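Local coordinates for alcohol dehydrogenase superfamily protein (Novosphingobium aromaticivorans, PDB 3GAZ), which probably acts as an NADP-linked oxidoreductase of the medium-chain dehydrogenase/reductase type, at residues Met8-Val13 and Thr104-Ala109; Phe20-Leu25 and Ser307-Gly312; Leu67-Ala72 and Gly96-Leu101. All blocks are in the same frame, centred on the assembly; numbering follows the deposited sequence.

Contact 1. Residues Met8-Val13 and Thr104-Ala109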
# COMPACT_ATOMS: atom_id res chain seq x y z
N MSE A 8 -16.26 -5.75 13.59
CA MSE A 8 -16.18 -6.98 12.80
C MSE A 8 -15.04 -7.82 13.35
O MSE A 8 -14.19 -7.31 14.09
CB MSE A 8 -15.92 -6.68 11.31
CG MSE A 8 -14.50 -6.17 10.98
SE MSE A 8 -14.08 -6.22 9.18
CE MSE A 8 -12.43 -5.45 9.20
N ILE A 9 -15.03 -9.10 13.01
CA ILE A 9 -13.97 -10.00 13.44
C ILE A 9 -13.03 -10.15 12.24
O ILE A 9 -13.48 -10.31 11.11
CB ILE A 9 -14.50 -11.40 13.81
CG1 ILE A 9 -15.39 -11.32 15.05
CG2 ILE A 9 -13.33 -12.36 14.06
CD1 ILE A 9 -14.68 -10.82 16.29
N ALA A 10 -11.73 -10.09 12.50
CA ALA A 10 -10.74 -10.25 11.44
C ALA A 10 -9.51 -10.93 12.01
O ALA A 10 -9.24 -10.86 13.21
CB ALA A 10 -10.36 -8.88 10.86
N ALA A 11 -8.77 -11.60 11.14
CA ALA A 11 -7.54 -12.27 11.55
C ALA A 11 -6.41 -11.33 11.17
O ALA A 11 -6.30 -10.89 10.03
CB ALA A 11 -7.40 -13.59 10.81
N VAL A 12 -5.58 -11.00 12.15
CA VAL A 12 -4.47 -10.10 11.92
C VAL A 12 -3.13 -10.76 12.18
O VAL A 12 -2.94 -11.43 13.19
CB VAL A 12 -4.56 -8.86 12.84
CG1 VAL A 12 -3.41 -7.90 12.56
CG2 VAL A 12 -5.90 -8.16 12.65
N VAL A 13 -2.19 -10.58 11.24
CA VAL A 13 -0.85 -11.11 11.42
C VAL A 13 -0.13 -9.88 11.97
O VAL A 13 0.02 -8.88 11.27
CB VAL A 13 -0.22 -11.57 10.09
CG1 VAL A 13 1.22 -11.99 10.31
CG2 VAL A 13 -1.01 -12.73 9.52
N THR A 104 -8.59 -10.30 2.96
CA THR A 104 -9.93 -10.87 3.04
C THR A 104 -10.18 -11.82 4.21
O THR A 104 -11.25 -12.42 4.30
CB THR A 104 -10.31 -11.56 1.71
OG1 THR A 104 -9.43 -12.66 1.45
CG2 THR A 104 -10.23 -10.56 0.56
N HIS A 105 -9.20 -11.95 5.12
CA HIS A 105 -9.38 -12.79 6.30
C HIS A 105 -10.17 -11.92 7.28
O HIS A 105 -9.69 -11.60 8.37
CB HIS A 105 -8.03 -13.16 6.94
CG HIS A 105 -7.14 -13.97 6.05
ND1 HIS A 105 -5.80 -14.16 6.32
CD2 HIS A 105 -7.40 -14.66 4.92
CE1 HIS A 105 -5.27 -14.92 5.38
NE2 HIS A 105 -6.22 -15.24 4.52
N ALA A 106 -11.37 -11.52 6.87
CA ALA A 106 -12.21 -10.66 7.68
C ALA A 106 -13.68 -10.85 7.33
O ALA A 106 -14.01 -11.30 6.24
CB ALA A 106 -11.83 -9.20 7.47
N GLN A 107 -14.56 -10.50 8.26
CA GLN A 107 -15.98 -10.65 8.00
C GLN A 107 -16.48 -9.63 6.98
O GLN A 107 -17.45 -9.90 6.27
CB GLN A 107 -16.78 -10.49 9.30
CG GLN A 107 -16.53 -11.61 10.31
CD GLN A 107 -17.38 -11.45 11.55
OE1 GLN A 107 -17.44 -10.37 12.15
NE2 GLN A 107 -18.05 -12.53 11.95
N PHE A 108 -15.81 -8.48 6.89
CA PHE A 108 -16.20 -7.44 5.94
C PHE A 108 -15.01 -6.78 5.25
O PHE A 108 -13.88 -6.83 5.74
CB PHE A 108 -16.99 -6.33 6.66
CG PHE A 108 -18.24 -6.81 7.33
CD1 PHE A 108 -19.44 -6.86 6.63
CD2 PHE A 108 -18.21 -7.21 8.67
CE1 PHE A 108 -20.61 -7.31 7.26
CE2 PHE A 108 -19.37 -7.66 9.30
CZ PHE A 108 -20.57 -7.71 8.59
N ALA A 109 -15.28 -6.14 4.12
CA ALA A 109 -14.26 -5.43 3.37
C ALA A 109 -14.92 -4.39 2.47
O ALA A 109 -15.89 -4.69 1.77
CB ALA A 109 -13.43 -6.40 2.53
O HOH W 1 -4.58 -12.22 8.13
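Ala10 and Ala106 form a single antiparallel beta bridge, their CA atoms 4.1 Å apart, and two backbone hydrogen bonds flank them: Gln107 N to Ile9 O, and Ala11 N to His105 O (2.9 Å). The two alanines are thus a non-hydrogen-bonded pair, and their methyls meet CB to CB at 3.7 Å, a closeness that suits short side chains. A side chain supplies the next bond. Gln107 OE1 accepts from Ile9 N at 2.9 Å, the donor lying 45° out of the carbonyl plane. The extended Gln107 chain runs side by side with that of Ile9, its amide oxygen doing what a strand carbonyl would otherwise do.

Apolar packing is led by selenomethionine Met8. Its CB approaches the edge of the Phe108 ring at CD2 (3.5 Å). With chi1 at 71°, CG sits between the backbone N and the carbonyl carbon, and the extended chain beyond it brings SE to 4.1 Å from Ala106 CB. One water donates to Ala11 O and is also bonded to His105 ND1, while His105 NE2 pairs with Tyr315 OH, so both ring nitrogens have partners. His105 centres an inverse gamma turn before strand 108-112.

Strand 7-13 bonds along its other edge to strand 20-26, helix 311-319 touches Ala11 and His105 through Ile311, and strand 34-39 packs against Phe108.

Contact 2. Residues Phe20-Leu25 and Ser307-Gly312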
# COMPACT_ATOMS: atom_id res chain seq x y z
N PHE A 20 -2.13 -16.08 13.31
CA PHE A 20 -3.26 -15.32 12.79
C PHE A 20 -4.09 -14.99 14.03
O PHE A 20 -4.72 -15.87 14.62
CB PHE A 20 -4.04 -16.16 11.79
CG PHE A 20 -3.37 -16.29 10.46
CD1 PHE A 20 -3.45 -15.26 9.53
CD2 PHE A 20 -2.60 -17.41 10.15
CE1 PHE A 20 -2.77 -15.34 8.31
CE2 PHE A 20 -1.92 -17.49 8.94
CZ PHE A 20 -2.00 -16.45 8.02
N VAL A 21 -4.05 -13.73 14.44
CA VAL A 21 -4.77 -13.31 15.64
C VAL A 21 -6.16 -12.75 15.36
O VAL A 21 -6.31 -11.76 14.66
CB VAL A 21 -3.95 -12.25 16.40
CG1 VAL A 21 -4.68 -11.82 17.67
CG2 VAL A 21 -2.57 -12.80 16.73
N LEU A 22 -7.18 -13.41 15.92
CA LEU A 22 -8.55 -12.94 15.74
C LEU A 22 -8.73 -11.69 16.60
O LEU A 22 -8.45 -11.70 17.80
CB LEU A 22 -9.54 -14.02 16.17
CG LEU A 22 -9.56 -15.29 15.31
CD1 LEU A 22 -10.69 -16.19 15.77
CD2 LEU A 22 -9.76 -14.91 13.84
N ARG A 23 -9.22 -10.62 15.98
CA ARG A 23 -9.42 -9.35 16.66
C ARG A 23 -10.78 -8.73 16.31
O ARG A 23 -11.29 -8.93 15.21
CB ARG A 23 -8.33 -8.36 16.23
CG ARG A 23 -6.91 -8.70 16.66
CD ARG A 23 -6.75 -8.53 18.16
NE ARG A 23 -7.30 -7.25 18.62
CZ ARG A 23 -6.84 -6.06 18.26
NH1 ARG A 23 -5.81 -5.95 17.43
NH2 ARG A 23 -7.43 -4.96 18.72
N LYS A 24 -11.36 -7.97 17.24
CA LYS A 24 -12.62 -7.29 16.96
C LYS A 24 -12.18 -5.87 16.61
O LYS A 24 -11.65 -5.15 17.46
CB LYS A 24 -13.55 -7.27 18.17
CG LYS A 24 -14.85 -6.48 17.93
CD LYS A 24 -15.86 -6.66 19.05
CE LYS A 24 -15.41 -6.02 20.35
NZ LYS A 24 -16.40 -6.26 21.45
N LEU A 25 -12.39 -5.47 15.36
CA LEU A 25 -11.98 -4.15 14.89
C LEU A 25 -13.12 -3.36 14.30
O LEU A 25 -14.21 -3.89 14.07
CB LEU A 25 -10.89 -4.30 13.82
CG LEU A 25 -9.72 -5.22 14.14
CD1 LEU A 25 -8.89 -5.47 12.88
CD2 LEU A 25 -8.87 -4.59 15.23
N SER A 307 -12.40 -22.58 9.28
CA SER A 307 -13.13 -21.41 9.75
C SER A 307 -12.14 -20.27 9.88
O SER A 307 -10.93 -20.48 9.77
CB SER A 307 -13.76 -21.68 11.11
OG SER A 307 -12.74 -21.87 12.07
N ILE A 308 -12.63 -19.07 10.15
CA ILE A 308 -11.76 -17.92 10.30
C ILE A 308 -10.80 -18.14 11.47
O ILE A 308 -9.80 -17.43 11.61
CB ILE A 308 -12.57 -16.63 10.53
CG1 ILE A 308 -11.67 -15.41 10.38
CG2 ILE A 308 -13.20 -16.66 11.92
CD1 ILE A 308 -12.43 -14.09 10.36
N ALA A 309 -11.10 -19.14 12.30
CA ALA A 309 -10.26 -19.45 13.45
C ALA A 309 -9.19 -20.50 13.16
O ALA A 309 -8.33 -20.77 14.01
CB ALA A 309 -11.14 -19.91 14.62
N GLU A 310 -9.21 -21.08 11.96
CA GLU A 310 -8.24 -22.12 11.61
C GLU A 310 -7.38 -21.75 10.40
O GLU A 310 -6.94 -22.61 9.64
CB GLU A 310 -9.00 -23.42 11.33
CG GLU A 310 -10.04 -23.74 12.40
CD GLU A 310 -11.03 -24.82 11.99
OE1 GLU A 310 -11.57 -24.76 10.87
OE2 GLU A 310 -11.28 -25.72 12.82
N ILE A 311 -7.14 -20.45 10.22
CA ILE A 311 -6.36 -19.98 9.09
C ILE A 311 -4.92 -20.49 9.08
O ILE A 311 -4.38 -20.79 8.02
CB ILE A 311 -6.40 -18.42 9.02
CG1 ILE A 311 -7.86 -17.98 8.88
CG2 ILE A 311 -5.58 -17.91 7.84
CD1 ILE A 311 -8.07 -16.47 8.81
N GLY A 312 -4.31 -20.62 10.25
CA GLY A 312 -2.95 -21.14 10.31
C GLY A 312 -2.92 -22.54 9.72
O GLY A 312 -2.00 -22.90 8.96
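Leu22 and Phe20, two residues apart on a beta-hairpin strand, are both directed at the facing segment: Leu22 packs on a type I beta turn, and Phe20 on the start of helix 311-319 that follows it. No hydrogen bond crosses between the segments; the contact is apolar packing at the surface.

Ser307 opens the turn, and its carbonyl oxygen accepts from Glu310 N at 2.8 Å. A second bond ties the same two residues the other way: Ser307 N donates to Glu310 OE1 at 2.8 Å, nearly straight at 168° and on the anti side of the carboxylate. Ile308 presents both backbone and side chain to Leu22, whose CD2 lies 3.4 Å from Ile308 O and 4.0 Å from Ile308 CG1. The other methyl branch of Leu22, CD1, rests 3.9 Å from Ala309 CB, so the forked leucine touches two successive residues at once. Glu310 stands at the N-cap position, its side chain occupied with the turn.

Ile311, the first helical residue, makes the CH-pi contact. Its CG2, anti to the backbone N, sits over the centre of the Phe20 ring, 3.6 Å from the centroid and 2° off the ring normal. The two side chains cross at about a right angle, a flat ring matching the single methyl set on it. An alanine in place of Phe20 would probably open a gap between strand and helix, depriving Ile311 CG2 of the aromatic face it rests on.

Farther along the strand, Arg23 forms a salt bridge with Glu188 of the second subunit. Beside the CH-pi contact the helix backbone itself reaches the ring: Gly312 N lies 3.6 Å from Phe20 CD2.

Contact 3. Residues Leu67-Ala72 and Gly96-Leu101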
# COMPACT_ATOMS: atom_id res chain seq x y z
N LEU A 67 -4.39 -10.34 6.06
CA LEU A 67 -3.98 -10.92 4.79
C LEU A 67 -5.13 -11.59 4.04
O LEU A 67 -6.27 -11.59 4.51
CB LEU A 67 -2.83 -11.91 5.02
CG LEU A 67 -1.70 -11.34 5.89
CD1 LEU A 67 -0.51 -12.32 5.90
CD2 LEU A 67 -1.27 -9.99 5.34
N GLY A 68 -4.83 -12.17 2.88
CA GLY A 68 -5.86 -12.81 2.07
C GLY A 68 -6.18 -11.88 0.91
O GLY A 68 -6.48 -10.72 1.13
N MSE A 69 -6.13 -12.40 -0.32
CA MSE A 69 -6.36 -11.56 -1.49
C MSE A 69 -7.70 -11.78 -2.22
O MSE A 69 -8.25 -10.84 -2.79
CB MSE A 69 -5.21 -11.77 -2.49
CG MSE A 69 -3.82 -11.63 -1.87
SE MSE A 69 -2.46 -12.09 -3.01
CE MSE A 69 -2.21 -13.68 -2.60
N ASP A 70 -8.19 -13.01 -2.20
CA ASP A 70 -9.45 -13.36 -2.87
C ASP A 70 -10.65 -13.44 -1.93
O ASP A 70 -10.52 -13.84 -0.77
CB ASP A 70 -9.34 -14.72 -3.57
CG ASP A 70 -8.35 -14.73 -4.74
OD1 ASP A 70 -8.35 -13.75 -5.52
OD2 ASP A 70 -7.60 -15.72 -4.88
N LEU A 71 -11.83 -13.09 -2.44
CA LEU A 71 -13.03 -13.19 -1.64
C LEU A 71 -14.26 -13.54 -2.46
O LEU A 71 -14.26 -13.49 -3.69
CB LEU A 71 -13.30 -11.88 -0.88
CG LEU A 71 -13.60 -10.57 -1.61
CD1 LEU A 71 -14.92 -10.65 -2.36
CD2 LEU A 71 -13.66 -9.45 -0.58
N ALA A 72 -15.30 -13.94 -1.73
CA ALA A 72 -16.60 -14.27 -2.31
C ALA A 72 -17.56 -13.96 -1.18
O ALA A 72 -17.35 -14.39 -0.04
CB ALA A 72 -16.67 -15.75 -2.67
N GLY A 96 -7.67 -7.40 -2.26
CA GLY A 96 -6.68 -6.80 -1.39
C GLY A 96 -5.61 -7.77 -0.92
O GLY A 96 -5.24 -8.68 -1.65
N GLY A 97 -5.12 -7.56 0.30
CA GLY A 97 -4.09 -8.44 0.82
C GLY A 97 -2.69 -8.01 0.43
O GLY A 97 -1.70 -8.58 0.89
N VAL A 98 -2.62 -7.00 -0.43
CA VAL A 98 -1.34 -6.46 -0.90
C VAL A 98 -1.38 -4.93 -0.99
O VAL A 98 -2.46 -4.33 -0.96
CB VAL A 98 -0.98 -7.00 -2.29
CG1 VAL A 98 -0.88 -8.51 -2.27
CG2 VAL A 98 -2.02 -6.53 -3.31
N GLY A 99 -0.21 -4.31 -1.09
CA GLY A 99 -0.12 -2.87 -1.21
C GLY A 99 -0.82 -2.06 -0.13
O GLY A 99 -1.22 -0.92 -0.37
N GLY A 100 -0.95 -2.63 1.07
CA GLY A 100 -1.60 -1.92 2.15
C GLY A 100 -3.11 -2.08 2.19
O GLY A 100 -3.77 -1.57 3.10
N LEU A 101 -3.67 -2.76 1.19
CA LEU A 101 -5.11 -2.98 1.13
C LEU A 101 -5.51 -4.04 2.15
O LEU A 101 -4.81 -5.05 2.31
CB LEU A 101 -5.52 -3.44 -0.27
CG LEU A 101 -5.40 -2.41 -1.41
CD1 LEU A 101 -5.48 -3.12 -2.74
CD2 LEU A 101 -6.51 -1.37 -1.28
O HOH W 2 -2.37 -11.35 1.59
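Gly68 O accepts a hydrogen bond from Thr104 N and has Gly97 CA beside it at 3.3 Å in a weaker CA-H...O contact. A reciprocal contact of this kind joins Met69 CA to Gly96 O at 3.1 Å, and the same oxygen lies 3.3 Å from Met69 CG. No direct hydrogen bond crosses the contact. A water bridges it instead, accepting from Gly68 N at 2.9 Å and donating to Gly97 O.

Glycines make this closeness possible. A CB on Gly97 would run into Gly68 O and Met69 CG, and its phi of 87° would also strain a larger residue; one on Gly96 would be crowded by Leu101 CB. Beyond them, Val98 to Leu101 form a type I' beta turn, closed by Leu101 N to Val98 O, whose two central positions, with positive phi, are filled by Gly99 and Gly100.

The side-chain share belongs to selenomethionine Met69 and Val98. SE lies 4.0 Å from Val98 CG1, the two side chains crossing at about a right angle, and the bend at chi3 (-95°) turns CE aside.

Within the GroES-like domain, the contact lies where strand 70-78 begins and where the chain leaves strand 90-94, its antiparallel neighbour. Leu47 and Asp48 of helix 46-52 pack on Met69, the side chain of Gln61 bonds to Gly100 N and Leu101 O, and helix 125-129 packs on Ala72.

From the N terminus, strand 7-13 opens contact 1 and its hairpin partner 20-26 opens contact 2. Farther along, contact 3 closes a short loop between residues 67-72 and 96-101. Directly afterwards 104-109 closes contact 1, so contact 3 nests within it; Thr104 joins the two through its bonds to Gly68 and Asp70. Contact 2 closes only after the parallel nucleotide-binding-type sheet has been built, when 307-312 returns. It therefore crosses contact 1 while enclosing contact 3. Together the contacts tie the N-terminal hairpin to the loop before strand 108-112 and to the start of helix 311-319, the last helix of the chain.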